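Local coordinates for cytochrome P450 RhF (Acinetobacter radioresistens, PDB 6RO8), which binds heme b as the P450 domain of a larger class VII protein with an iron-sulfur module, and probably acts as a monooxygenase, at residues Leu180-Asp185 with Ala266-Ala271; Arg111-Glu116 with His261-Ala266; Ala306-Leu311 with Ile369-Phe374. All coordinates share one frame; numbering follows the deposited sequence.

Contact 1: Leu180-Asp185 with Ala266-Ala271. With HEM (protoporphyrin IX containing Fe), chain B; HIS (histidine), chain C.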
loop_
_atom_site.group_PDB
_atom_site.type_symbol
_atom_site.label_atom_id
_atom_site.label_comp_id
_atom_site.label_asym_id
_atom_site.label_seq_id
_atom_site.Cartn_x
_atom_site.Cartn_y
_atom_site.Cartn_z
ATOM N N LEU A 180 7.695 14.593 -3.573
ATOM C CA LEU A 180 7.473 14.924 -4.969
ATOM C C LEU A 180 7.632 16.428 -5.133
ATOM O O LEU A 180 7.826 17.168 -4.170
ATOM C CB LEU A 180 6.091 14.445 -5.406
ATOM C CG LEU A 180 5.815 12.973 -5.048
ATOM C CD1 LEU A 180 4.337 12.613 -5.136
ATOM C CD2 LEU A 180 6.618 12.052 -5.941
ATOM N N GLY A 181 7.589 16.910 -6.345
ATOM C CA GLY A 181 7.723 18.359 -6.354
ATOM C C GLY A 181 6.393 19.090 -6.415
ATOM O O GLY A 181 6.266 20.094 -7.128
ATOM N N VAL A 182 5.397 18.599 -5.686
ATOM C CA VAL A 182 3.991 18.864 -5.983
ATOM C C VAL A 182 3.447 19.858 -4.964
ATOM O O VAL A 182 3.468 19.574 -3.759
ATOM C CB VAL A 182 3.162 17.571 -5.984
ATOM C CG1 VAL A 182 1.685 17.891 -6.115
ATOM C CG2 VAL A 182 3.622 16.649 -7.114
ATOM N N PRO A 183 2.919 21.005 -5.399
ATOM C CA PRO A 183 2.468 22.036 -4.449
ATOM C C PRO A 183 1.195 21.614 -3.731
ATOM O O PRO A 183 0.211 21.217 -4.358
ATOM C CB PRO A 183 2.217 23.262 -5.337
ATOM C CG PRO A 183 2.743 22.912 -6.688
ATOM C CD PRO A 183 2.723 21.422 -6.795
ATOM N N GLU A 184 1.225 21.703 -2.405
ATOM C CA GLU A 184 0.035 21.449 -1.611
ATOM C C GLU A 184 -1.097 22.344 -2.080
ATOM O O GLU A 184 -0.890 23.514 -2.394
ATOM C CB GLU A 184 0.326 21.709 -0.132
ATOM C CG GLU A 184 1.743 21.346 0.304
ATOM C CD GLU A 184 2.067 21.814 1.711
ATOM O OE1 GLU A 184 1.701 22.962 2.069
ATOM O OE2 GLU A 184 2.686 21.024 2.458
ATOM N N ASP A 185 -2.295 21.785 -2.160
ATOM C CA ASP A 185 -3.483 22.624 -2.099
ATOM C C ASP A 185 -4.561 21.860 -1.352
ATOM O O ASP A 185 -4.272 21.274 -0.305
ATOM C CB ASP A 185 -3.959 23.075 -3.485
ATOM C CG ASP A 185 -4.044 21.954 -4.482
ATOM O OD1 ASP A 185 -3.548 20.851 -4.185
ATOM O OD2 ASP A 185 -4.603 22.196 -5.572
ATOM N N ALA A 266 -0.598 7.986 -10.186
ATOM C CA ALA A 266 -0.401 6.811 -9.352
ATOM C C ALA A 266 0.443 7.149 -8.123
ATOM O O ALA A 266 0.093 6.792 -6.987
ATOM C CB ALA A 266 0.244 5.698 -10.180
ATOM N N ILE A 267 1.541 7.882 -8.325
ATOM C CA ILE A 267 2.457 8.137 -7.219
ATOM C C ILE A 267 1.836 9.098 -6.204
ATOM O O ILE A 267 2.183 9.060 -5.016
ATOM C CB ILE A 267 3.828 8.631 -7.740
ATOM C CG1 ILE A 267 4.929 8.200 -6.768
ATOM C CG2 ILE A 267 3.844 10.146 -7.950
ATOM C CD1 ILE A 267 4.872 6.720 -6.410
ATOM N N MET A 268 0.879 9.932 -6.632
ATOM C CA MET A 268 0.220 10.843 -5.701
ATOM C C MET A 268 -0.764 10.159 -4.788
ATOM O O MET A 268 -1.344 10.835 -3.931
ATOM C CB MET A 268 -0.487 11.962 -6.444
ATOM C CG MET A 268 0.483 13.010 -6.893
ATOM S SD MET A 268 -0.367 14.403 -7.643
ATOM C CE MET A 268 -1.942 14.328 -6.823
ATOM N N VAL A 269 -0.986 8.859 -4.959
ATOM C CA VAL A 269 -1.652 8.045 -3.965
ATOM C C VAL A 269 -0.662 7.148 -3.235
ATOM O O VAL A 269 -0.699 7.047 -2.005
ATOM C CB VAL A 269 -2.781 7.219 -4.623
ATOM C CG1 VAL A 269 -3.384 6.189 -3.644
ATOM C CG2 VAL A 269 -3.859 8.163 -5.203
ATOM N N ALA A 270 0.258 6.525 -3.980
ATOM C CA ALA A 270 1.157 5.528 -3.415
ATOM C C ALA A 270 2.212 6.127 -2.475
ATOM O O ALA A 270 2.641 5.451 -1.534
ATOM C CB ALA A 270 1.831 4.751 -4.544
ATOM N N ALA A 271 2.608 7.390 -2.673
ATOM C CA ALA A 271 3.632 7.987 -1.823
ATOM C C ALA A 271 3.140 8.310 -0.416
ATOM O O ALA A 271 3.920 8.819 0.396
ATOM C CB ALA A 271 4.190 9.262 -2.466
HETATM C CHA HEM B . 6.314 -0.719 -4.963
HETATM C CHB HEM B . 4.118 -1.355 -0.666
HETATM C CHC HEM B . 5.101 3.244 0.626
HETATM C CHD HEM B . 6.853 3.957 -3.849
HETATM C C1A HEM B . 5.617 -1.302 -3.927
HETATM C C2A HEM B . 5.077 -2.649 -3.882
HETATM C C3A HEM B . 4.477 -2.820 -2.709
HETATM C C4A HEM B . 4.596 -1.589 -1.946
HETATM C CMA HEM B . 3.776 -4.119 -2.260
HETATM C CAA HEM B . 5.187 -3.717 -4.993
HETATM C CBA HEM B . 6.339 -4.628 -4.620
HETATM C CGA HEM B . 6.595 -5.663 -5.681
HETATM O O1A HEM B . 5.854 -5.693 -6.694
HETATM O O2A HEM B . 7.552 -6.453 -5.502
HETATM C C1B HEM B . 4.270 -0.211 0.082
HETATM C C2B HEM B . 3.953 -0.077 1.491
HETATM C C3B HEM B . 4.210 1.204 1.849
HETATM C C4B HEM B . 4.707 1.914 0.678
HETATM C CMB HEM B . 3.409 -1.243 2.360
HETATM C CAB HEM B . 4.079 1.894 3.228
HETATM C CBB HEM B . 3.861 1.271 4.386
HETATM C C1C HEM B . 5.663 3.851 -0.475
HETATM C C2C HEM B . 6.092 5.233 -0.604
HETATM C C3C HEM B . 6.578 5.398 -1.856
HETATM C C4C HEM B . 6.472 4.143 -2.544
HETATM C CMC HEM B . 5.992 6.275 0.531
HETATM C CAC HEM B . 7.177 6.637 -2.578
HETATM C CBC HEM B . 7.267 7.836 -2.000
HETATM C C1D HEM B . 6.842 2.778 -4.553
HETATM C C2D HEM B . 7.277 2.608 -5.919
HETATM C C3D HEM B . 7.143 1.324 -6.229
HETATM C C4D HEM B . 6.610 0.621 -5.067
HETATM C CMD HEM B . 7.804 3.709 -6.865
HETATM C CAD HEM B . 7.476 0.726 -7.615
HETATM C CBD HEM B . 8.933 0.298 -7.722
HETATM C CGD HEM B . 9.078 -0.673 -8.873
HETATM O O1D HEM B . 8.062 -0.956 -9.541
HETATM O O2D HEM B . 10.199 -1.179 -9.126
HETATM N NA HEM B . 5.289 -0.686 -2.736
HETATM N NB HEM B . 4.725 1.017 -0.376
HETATM N NC HEM B . 5.911 3.226 -1.684
HETATM N ND HEM B . 6.445 1.544 -4.063
HETATM FE FE HEM B . 5.603 1.307 -2.201
HETATM N N HIS C . -0.346 1.931 -4.511
HETATM C CA HIS C . 0.484 1.037 -3.712
HETATM C C HIS C . 1.117 1.774 -2.536
HETATM O O HIS C . 1.948 1.194 -1.822
HETATM C CB HIS C . 1.570 0.397 -4.577
HETATM C CG HIS C . 2.189 1.338 -5.563
HETATM N ND1 HIS C . 3.553 1.511 -5.672
HETATM C CD2 HIS C . 1.631 2.158 -6.485
HETATM C CE1 HIS C . 3.807 2.397 -6.619
HETATM N NE2 HIS C . 2.658 2.805 -7.128
HETATM O OXT HIS C . 0.814 2.942 -2.286
HETATM O O HOH W 1 3.598 1.813 -3.212
#

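Contact 2: Arg111-Glu116 with His261-Ala266. With HEM (protoporphyrin IX containing Fe), chain B; HIS (histidine), chain C.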
loop_
_atom_site.group_PDB
_atom_site.type_symbol
_atom_site.label_atom_id
_atom_site.label_comp_id
_atom_site.label_asym_id
_atom_site.label_seq_id
_atom_site.Cartn_x
_atom_site.Cartn_y
_atom_site.Cartn_z
ATOM N N ARG A 111 1.423 2.438 -18.050
ATOM C CA ARG A 111 2.480 1.929 -17.193
ATOM C C ARG A 111 3.178 3.036 -16.409
ATOM O O ARG A 111 3.479 4.109 -16.942
ATOM C CB ARG A 111 3.510 1.188 -18.034
ATOM C CG ARG A 111 2.886 0.264 -19.017
ATOM C CD ARG A 111 1.977 -0.711 -18.310
ATOM N NE ARG A 111 2.613 -2.014 -18.235
ATOM C CZ ARG A 111 2.612 -2.887 -19.230
ATOM N NH1 ARG A 111 2.000 -2.595 -20.368
ATOM N NH2 ARG A 111 3.224 -4.051 -19.085
ATOM N N THR A 112 3.450 2.748 -15.141
ATOM C CA THR A 112 4.287 3.591 -14.303
ATOM C C THR A 112 5.572 2.839 -14.009
ATOM O O THR A 112 6.289 2.437 -14.929
ATOM C CB THR A 112 3.575 3.939 -13.004
ATOM O OG1 THR A 112 3.181 2.721 -12.351
ATOM C CG2 THR A 112 2.344 4.779 -13.288
ATOM N N LEU A 113 5.864 2.632 -12.732
ATOM C CA LEU A 113 6.938 1.737 -12.331
ATOM C C LEU A 113 6.412 0.406 -11.824
ATOM O O LEU A 113 6.900 -0.649 -12.244
ATOM C CB LEU A 113 7.803 2.389 -11.248
ATOM C CG LEU A 113 8.847 3.396 -11.725
ATOM C CD1 LEU A 113 9.668 3.897 -10.552
ATOM C CD2 LEU A 113 9.746 2.769 -12.771
ATOM N N VAL A 114 5.404 0.434 -10.947
ATOM C CA VAL A 114 5.031 -0.773 -10.216
ATOM C C VAL A 114 4.385 -1.781 -11.147
ATOM O O VAL A 114 4.432 -2.985 -10.887
ATOM C CB VAL A 114 4.121 -0.423 -9.014
ATOM C CG1 VAL A 114 2.706 -0.067 -9.475
ATOM C CG2 VAL A 114 4.134 -1.552 -7.953
ATOM N N ASN A 115 3.793 -1.318 -12.245
ATOM C CA ASN A 115 3.136 -2.183 -13.217
ATOM C C ASN A 115 3.825 -2.170 -14.573
ATOM O O ASN A 115 3.248 -2.652 -15.557
ATOM C CB ASN A 115 1.656 -1.805 -13.373
ATOM C CG ASN A 115 1.444 -0.456 -14.051
ATOM O OD1 ASN A 115 2.340 0.395 -14.100
ATOM N ND2 ASN A 115 0.244 -0.257 -14.580
ATOM N N GLU A 116 5.032 -1.617 -14.656
ATOM C CA GLU A 116 5.794 -1.716 -15.888
ATOM C C GLU A 116 6.501 -3.058 -15.936
ATOM O O GLU A 116 6.871 -3.633 -14.915
ATOM C CB GLU A 116 6.802 -0.579 -16.033
ATOM C CG GLU A 116 7.542 -0.584 -17.379
ATOM C CD GLU A 116 6.632 -0.379 -18.574
ATOM O OE1 GLU A 116 6.466 0.777 -19.008
ATOM O OE2 GLU A 116 6.092 -1.378 -19.086
ATOM N N HIS A 261 2.647 11.313 -16.960
ATOM C CA HIS A 261 1.279 11.583 -16.553
ATOM C C HIS A 261 0.724 10.440 -15.716
ATOM O O HIS A 261 0.064 10.676 -14.695
ATOM C CB HIS A 261 0.427 11.831 -17.794
ATOM C CG HIS A 261 -0.890 12.473 -17.506
ATOM N ND1 HIS A 261 -1.661 13.056 -18.490
ATOM C CD2 HIS A 261 -1.578 12.618 -16.350
ATOM C CE1 HIS A 261 -2.768 13.530 -17.949
ATOM N NE2 HIS A 261 -2.743 13.276 -16.652
ATOM N N SER A 262 1.003 9.197 -16.118
ATOM C CA SER A 262 0.519 8.049 -15.359
ATOM C C SER A 262 1.161 7.991 -13.973
ATOM O O SER A 262 0.469 7.797 -12.963
ATOM C CB SER A 262 0.771 6.758 -16.147
ATOM O OG SER A 262 0.034 6.744 -17.376
ATOM N N MET A 263 2.484 8.179 -13.897
ATOM C CA MET A 263 3.146 8.125 -12.598
ATOM C C MET A 263 2.672 9.259 -11.697
ATOM O O MET A 263 2.464 9.057 -10.498
ATOM C CB MET A 263 4.670 8.151 -12.766
ATOM C CG MET A 263 5.463 7.942 -11.461
ATOM S SD MET A 263 5.116 6.352 -10.668
ATOM C CE MET A 263 6.750 5.801 -10.218
ATOM N N MET A 264 2.481 10.454 -12.257
ATOM C CA MET A 264 1.953 11.562 -11.468
ATOM C C MET A 264 0.748 11.108 -10.656
ATOM O O MET A 264 0.738 11.207 -9.425
ATOM C CB MET A 264 1.567 12.733 -12.377
ATOM C CG MET A 264 2.604 13.837 -12.475
ATOM S SD MET A 264 3.059 14.599 -10.898
ATOM C CE MET A 264 1.537 15.418 -10.496
ATOM N N MET A 265 -0.271 10.568 -11.333
ATOM C CA MET A 265 -1.500 10.198 -10.639
ATOM C C MET A 265 -1.297 9.013 -9.716
ATOM O O MET A 265 -1.771 9.026 -8.575
ATOM C CB MET A 265 -2.614 9.886 -11.631
ATOM C CG MET A 265 -3.975 10.104 -11.025
ATOM S SD MET A 265 -5.333 9.478 -12.048
ATOM C CE MET A 265 -4.680 7.922 -12.578
ATOM N N ALA A 266 -0.598 7.986 -10.186
ATOM C CA ALA A 266 -0.401 6.811 -9.352
ATOM C C ALA A 266 0.443 7.149 -8.123
ATOM O O ALA A 266 0.093 6.792 -6.987
ATOM C CB ALA A 266 0.244 5.698 -10.180
HETATM C CHA HEM B . 6.314 -0.719 -4.963
HETATM C CHB HEM B . 4.118 -1.355 -0.666
HETATM C CHC HEM B . 5.101 3.244 0.626
HETATM C CHD HEM B . 6.853 3.957 -3.849
HETATM C C1A HEM B . 5.617 -1.302 -3.927
HETATM C C2A HEM B . 5.077 -2.649 -3.882
HETATM C C3A HEM B . 4.477 -2.820 -2.709
HETATM C C4A HEM B . 4.596 -1.589 -1.946
HETATM C CMA HEM B . 3.776 -4.119 -2.260
HETATM C CAA HEM B . 5.187 -3.717 -4.993
HETATM C CBA HEM B . 6.339 -4.628 -4.620
HETATM C CGA HEM B . 6.595 -5.663 -5.681
HETATM O O1A HEM B . 5.854 -5.693 -6.694
HETATM O O2A HEM B . 7.552 -6.453 -5.502
HETATM C C1B HEM B . 4.270 -0.211 0.082
HETATM C C2B HEM B . 3.953 -0.077 1.491
HETATM C C3B HEM B . 4.210 1.204 1.849
HETATM C C4B HEM B . 4.707 1.914 0.678
HETATM C CMB HEM B . 3.409 -1.243 2.360
HETATM C CAB HEM B . 4.079 1.894 3.228
HETATM C CBB HEM B . 3.861 1.271 4.386
HETATM C C1C HEM B . 5.663 3.851 -0.475
HETATM C C2C HEM B . 6.092 5.233 -0.604
HETATM C C3C HEM B . 6.578 5.398 -1.856
HETATM C C4C HEM B . 6.472 4.143 -2.544
HETATM C CMC HEM B . 5.992 6.275 0.531
HETATM C CAC HEM B . 7.177 6.637 -2.578
HETATM C CBC HEM B . 7.267 7.836 -2.000
HETATM C C1D HEM B . 6.842 2.778 -4.553
HETATM C C2D HEM B . 7.277 2.608 -5.919
HETATM C C3D HEM B . 7.143 1.324 -6.229
HETATM C C4D HEM B . 6.610 0.621 -5.067
HETATM C CMD HEM B . 7.804 3.709 -6.865
HETATM C CAD HEM B . 7.476 0.726 -7.615
HETATM C CBD HEM B . 8.933 0.298 -7.722
HETATM C CGD HEM B . 9.078 -0.673 -8.873
HETATM O O1D HEM B . 8.062 -0.956 -9.541
HETATM O O2D HEM B . 10.199 -1.179 -9.126
HETATM N NA HEM B . 5.289 -0.686 -2.736
HETATM N NB HEM B . 4.725 1.017 -0.376
HETATM N NC HEM B . 5.911 3.226 -1.684
HETATM N ND HEM B . 6.445 1.544 -4.063
HETATM FE FE HEM B . 5.603 1.307 -2.201
HETATM N N HIS C . -0.346 1.931 -4.511
HETATM C CA HIS C . 0.484 1.037 -3.712
HETATM C C HIS C . 1.117 1.774 -2.536
HETATM O O HIS C . 1.948 1.194 -1.822
HETATM C CB HIS C . 1.570 0.397 -4.577
HETATM C CG HIS C . 2.189 1.338 -5.563
HETATM N ND1 HIS C . 3.553 1.511 -5.672
HETATM C CD2 HIS C . 1.631 2.158 -6.485
HETATM C CE1 HIS C . 3.807 2.397 -6.619
HETATM N NE2 HIS C . 2.658 2.805 -7.128
HETATM O OXT HIS C . 0.814 2.942 -2.286
HETATM O O HOH W 1 3.598 1.813 -3.212
#

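Contact 3: Ala306-Leu311 with Ile369-Phe374. With HEM (protoporphyrin IX containing Fe), chain B.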
loop_
_atom_site.group_PDB
_atom_site.type_symbol
_atom_site.label_atom_id
_atom_site.label_comp_id
_atom_site.label_asym_id
_atom_site.label_seq_id
_atom_site.Cartn_x
_atom_site.Cartn_y
_atom_site.Cartn_z
ATOM N N ALA A 306 10.142 -2.948 16.073
ATOM C CA ALA A 306 8.700 -3.034 16.276
ATOM C C ALA A 306 7.927 -2.642 15.014
ATOM O O ALA A 306 6.929 -3.288 14.662
ATOM C CB ALA A 306 8.298 -2.143 17.447
ATOM N N VAL A 307 8.357 -1.575 14.331
ATOM C CA VAL A 307 7.688 -1.170 13.099
ATOM C C VAL A 307 7.760 -2.295 12.076
ATOM O O VAL A 307 6.767 -2.622 11.417
ATOM C CB VAL A 307 8.296 0.141 12.559
ATOM C CG1 VAL A 307 7.971 0.356 11.089
ATOM C CG2 VAL A 307 7.793 1.294 13.368
ATOM N N GLU A 308 8.920 -2.937 11.967
ATOM C CA GLU A 308 9.062 -4.047 11.035
ATOM C C GLU A 308 8.121 -5.198 11.393
ATOM O O GLU A 308 7.513 -5.806 10.509
ATOM C CB GLU A 308 10.516 -4.512 11.012
ATOM C CG GLU A 308 11.007 -4.959 9.648
ATOM C CD GLU A 308 10.897 -3.891 8.569
ATOM O OE1 GLU A 308 10.663 -4.266 7.406
ATOM O OE2 GLU A 308 11.057 -2.685 8.863
ATOM N N GLU A 309 7.969 -5.503 12.687
ATOM C CA GLU A 309 7.060 -6.584 13.061
ATOM C C GLU A 309 5.598 -6.208 12.816
ATOM O O GLU A 309 4.770 -7.085 12.544
ATOM C CB GLU A 309 7.298 -6.981 14.520
ATOM C CG GLU A 309 6.251 -7.915 15.116
ATOM C CD GLU A 309 6.360 -9.326 14.591
ATOM O OE1 GLU A 309 7.153 -9.524 13.644
ATOM O OE2 GLU A 309 5.666 -10.235 15.123
ATOM N N CYS A 310 5.265 -4.917 12.908
ATOM C CA CYS A 310 3.933 -4.443 12.520
ATOM C C CYS A 310 3.679 -4.575 11.030
ATOM O O CYS A 310 2.584 -4.992 10.617
ATOM C CB CYS A 310 3.732 -2.989 12.980
ATOM S SG CYS A 310 3.514 -2.774 14.750
ATOM N N LEU A 311 4.670 -4.189 10.226
ATOM C CA LEU A 311 4.586 -4.353 8.782
ATOM C C LEU A 311 4.398 -5.821 8.378
ATOM O O LEU A 311 3.667 -6.133 7.420
ATOM C CB LEU A 311 5.847 -3.789 8.142
ATOM C CG LEU A 311 5.960 -2.254 8.159
ATOM C CD1 LEU A 311 7.314 -1.786 7.580
ATOM C CD2 LEU A 311 4.777 -1.636 7.381
ATOM N N ILE A 369 11.956 -8.680 9.260
ATOM C CA ILE A 369 12.261 -7.954 8.031
ATOM C C ILE A 369 12.102 -8.824 6.791
ATOM O O ILE A 369 11.946 -8.292 5.685
ATOM C CB ILE A 369 13.690 -7.390 8.104
ATOM C CG1 ILE A 369 13.958 -6.426 6.952
ATOM C CG2 ILE A 369 14.691 -8.520 8.008
ATOM C CD1 ILE A 369 14.668 -5.177 7.390
ATOM N N GLU A 370 12.102 -10.154 6.935
ATOM C CA GLU A 370 11.866 -11.008 5.776
ATOM C C GLU A 370 10.416 -10.962 5.277
ATOM O O GLU A 370 10.101 -11.662 4.304
ATOM C CB GLU A 370 12.258 -12.444 6.110
ATOM C CG GLU A 370 13.763 -12.660 6.179
ATOM C CD GLU A 370 14.140 -14.062 6.603
ATOM O OE1 GLU A 370 13.281 -14.781 7.163
ATOM O OE2 GLU A 370 15.299 -14.453 6.372
ATOM N N HIS A 371 9.540 -10.174 5.910
ATOM C CA HIS A 371 8.148 -10.062 5.487
ATOM C C HIS A 371 8.067 -9.576 4.032
ATOM O O HIS A 371 9.031 -9.043 3.474
ATOM C CB HIS A 371 7.388 -9.107 6.414
ATOM C CG HIS A 371 7.745 -7.660 6.222
ATOM N ND1 HIS A 371 7.374 -6.940 5.106
ATOM C CD2 HIS A 371 8.453 -6.804 7.000
ATOM C CE1 HIS A 371 7.844 -5.709 5.200
ATOM N NE2 HIS A 371 8.494 -5.597 6.345
ATOM N N LEU A 372 6.880 -9.726 3.430
ATOM C CA LEU A 372 6.690 -9.413 2.012
ATOM C C LEU A 372 5.750 -8.234 1.772
ATOM O O LEU A 372 5.290 -8.050 0.647
ATOM C CB LEU A 372 6.192 -10.649 1.252
ATOM C CG LEU A 372 7.157 -11.830 1.359
ATOM C CD1 LEU A 372 6.602 -13.092 0.723
ATOM C CD2 LEU A 372 8.470 -11.450 0.717
ATOM N N THR A 373 5.461 -7.428 2.799
ATOM C CA THR A 373 4.571 -6.278 2.639
ATOM C C THR A 373 5.135 -5.281 1.631
ATOM O O THR A 373 4.368 -4.581 0.959
ATOM C CB THR A 373 4.328 -5.610 4.016
ATOM O OG1 THR A 373 3.842 -6.573 4.954
ATOM C CG2 THR A 373 3.321 -4.489 3.968
ATOM N N PHE A 374 6.456 -5.218 1.476
ATOM C CA PHE A 374 7.049 -4.307 0.492
ATOM C C PHE A 374 7.319 -4.979 -0.846
ATOM O O PHE A 374 7.941 -4.358 -1.727
ATOM C CB PHE A 374 8.364 -3.701 1.014
ATOM C CG PHE A 374 8.180 -2.703 2.127
ATOM C CD1 PHE A 374 7.320 -1.629 1.983
ATOM C CD2 PHE A 374 8.872 -2.848 3.327
ATOM C CE1 PHE A 374 7.154 -0.716 3.019
ATOM C CE2 PHE A 374 8.716 -1.947 4.366
ATOM C CZ PHE A 374 7.858 -0.876 4.215
HETATM C CHA HEM B . 6.314 -0.719 -4.963
HETATM C CHB HEM B . 4.118 -1.355 -0.666
HETATM C CHC HEM B . 5.101 3.244 0.626
HETATM C CHD HEM B . 6.853 3.957 -3.849
HETATM C C1A HEM B . 5.617 -1.302 -3.927
HETATM C C2A HEM B . 5.077 -2.649 -3.882
HETATM C C3A HEM B . 4.477 -2.820 -2.709
HETATM C C4A HEM B . 4.596 -1.589 -1.946
HETATM C CMA HEM B . 3.776 -4.119 -2.260
HETATM C CAA HEM B . 5.187 -3.717 -4.993
HETATM C CBA HEM B . 6.339 -4.628 -4.620
HETATM C CGA HEM B . 6.595 -5.663 -5.681
HETATM O O1A HEM B . 5.854 -5.693 -6.694
HETATM O O2A HEM B . 7.552 -6.453 -5.502
HETATM C C1B HEM B . 4.270 -0.211 0.082
HETATM C C2B HEM B . 3.953 -0.077 1.491
HETATM C C3B HEM B . 4.210 1.204 1.849
HETATM C C4B HEM B . 4.707 1.914 0.678
HETATM C CMB HEM B . 3.409 -1.243 2.360
HETATM C CAB HEM B . 4.079 1.894 3.228
HETATM C CBB HEM B . 3.861 1.271 4.386
HETATM C C1C HEM B . 5.663 3.851 -0.475
HETATM C C2C HEM B . 6.092 5.233 -0.604
HETATM C C3C HEM B . 6.578 5.398 -1.856
HETATM C C4C HEM B . 6.472 4.143 -2.544
HETATM C CMC HEM B . 5.992 6.275 0.531
HETATM C CAC HEM B . 7.177 6.637 -2.578
HETATM C CBC HEM B . 7.267 7.836 -2.000
HETATM C C1D HEM B . 6.842 2.778 -4.553
HETATM C C2D HEM B . 7.277 2.608 -5.919
HETATM C C3D HEM B . 7.143 1.324 -6.229
HETATM C C4D HEM B . 6.610 0.621 -5.067
HETATM C CMD HEM B . 7.804 3.709 -6.865
HETATM C CAD HEM B . 7.476 0.726 -7.615
HETATM C CBD HEM B . 8.933 0.298 -7.722
HETATM C CGD HEM B . 9.078 -0.673 -8.873
HETATM O O1D HEM B . 8.062 -0.956 -9.541
HETATM O O2D HEM B . 10.199 -1.179 -9.126
HETATM N NA HEM B . 5.289 -0.686 -2.736
HETATM N NB HEM B . 4.725 1.017 -0.376
HETATM N NC HEM B . 5.911 3.226 -1.684
HETATM N ND HEM B . 6.445 1.544 -4.063
HETATM FE FE HEM B . 5.603 1.307 -2.201
HETATM O O HOH W 1 3.598 1.813 -3.212
#

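Contact 1: Leu180-Asp185 with Ala266-Ala271
Leu180 and Ile267 carry this contact, which is wholly apolar across the two segments. CD1 of Leu180 lies 3.8 Å from CG2 of Ile267, and its CD2 lies almost as near the same methyl, so both tips of the leucine straddle one branch. That branch is on offer because CG1 of Ile267 stands anti to the backbone N (chi1 -150°), leaving CG2 between the backbone N and the carbonyl carbon. The same Leu180 CD1 also approaches Met268 CG and Ala271 CB, each at 4.3 Å. Val182 adds a looser touch, its CG1 facing SD of Met268. Trp240 and Met241 of helix 240-250 extend the packing around Leu180 and Ile267.

Backbone bonding shapes the helix side: Ala266 O accepts from both Val269 N and Ala270 N, and Ala271 N reaches Ile267 O at 2.9 Å. Contacts with heme come from the far end, where Ala271 CB meets the vinyl CBC at 3.4 Å and Ala270 O faces the porphyrin. Helix 257-270, its break, and helix 273-288 with Thr274 form the long distal helix of the P450 fold. The loop after helix 170-179 therefore packs behind its distal-pocket bend.

Contact 2: Arg111-Glu116 with His261-Ala266
Asn115 OD1 accepts the backbone N-H of Thr112, the residue whose side chain meets helix 257-270, at 2.8 Å from Thr112 N. The bond is nearly straight, 178° at the hydrogen, and lies in the plane of the amide carbonyl; Thr112 OG1 sits close to the same oxygen. Arg111 NE holds the backbone too, reaching Asn115 O at 2.8 Å, while a type I turn from Leu113 to Glu116 completes the loop.

Thus anchored, Thr112 presses its methyl onto the helix. With OG1 between the backbone N and the carbonyl carbon (chi1 55°), CG2 projects against the helix backbone, 3.5 Å from Met263 N, and lies 3.9 Å from Ala266 CB. Ser262 CB flanks it, whereas Ser262 OG is hydrogen-bonded to Asn110 N and Asn258 OD1. Met263 bends at chi2 and chi3, bringing SD to 3.7 Å from Thr112 CB and its methyl CE to 3.5 Å from Leu113 CD1. Val114 CG1 lies 3.7 Å from NE2 of the bound histidine.

Asn115 and Arg111 brace the loop, apolar groups make its direct contact with this helix segment, and Ser262 OG adds a polar tie just before it, consistent with a loop keeping its shape beside heme and ligand.

Contact 3: Ala306-Leu311 with Ile369-Phe374
Glu308 projects from helix 303-314 toward the loop carrying Ile369 and His371, and its side chain can be traced outward from CB. CB leads toward the loop; CG then settles on the main chain of the loop, 3.6 Å from Ile369 CA. The chain bends at chi2 (58°), which carries CD to within 3.7 Å of His371 NE2. At the tip, OE1 receives the NE2-H of His371 at 2.8 Å. That bond is moderately bent, 138° at the hydrogen, and NE2 comes from above the carboxylate plane. Although the two side chains cross at about a right angle, the carboxylate and imidazole planes are only 21° apart. OE1 has a second partner, a salt bridge to Arg388 of helix 384-401.

The histidine ring is held from other directions as well. Its ND1 accepts Thr373 N at 3.0 Å, close to the ring plane. Leu311 CB makes an off-centre CH-pi contact, 4.1 Å from the ring centroid. Thr373 OG1 also donates to Leu311 O, modelled 2.5 Å away, a length not to be pressed at 2.60 Å resolution. Beyond it, Leu311 CD1 touches Phe374 CE2 at 3.5 Å, and the same ring lies against pyrrole B, Phe374 CE1 being 3.6 Å from HEM C2B. Phe374 also shares backbone hydrogen bonds with Cys381, the axial ligand.

Helix 303-314 is the P450 K helix: neighbouring Glu309 pairs with Arg312 and Arg365, as in the family's ExxR arrangement, and Phe374 opens the cysteine-loop signature. With ND1 accepting and NE2 donating, His371 is probably neutral and protonated on NE2. The carboxylate, balanced by Arg388, would fix its orientation, tying the K helix to the loop that presents the thiolate to iron.

Contacts 1 and 2 are neighbours along helix 257-270: they share Ala266, their centres are 12 Å apart, and they touch where Val182 CG2 lies 4.2 Å from Met264 CE. Both reach the heme and the distal pocket, which holds the bound histidine and a water whose O is 2.3 Å from Fe. Contact 3 stands apart, its centre about 24 Å from that of contact 1 and 25 Å from that of contact 2, with nearest atoms about 9 and 8 Å away. It serves the proximal side, where Cys381 binds iron. All three touch the heme, contacts 1 and 2 from the distal side and contact 3 from the proximal side.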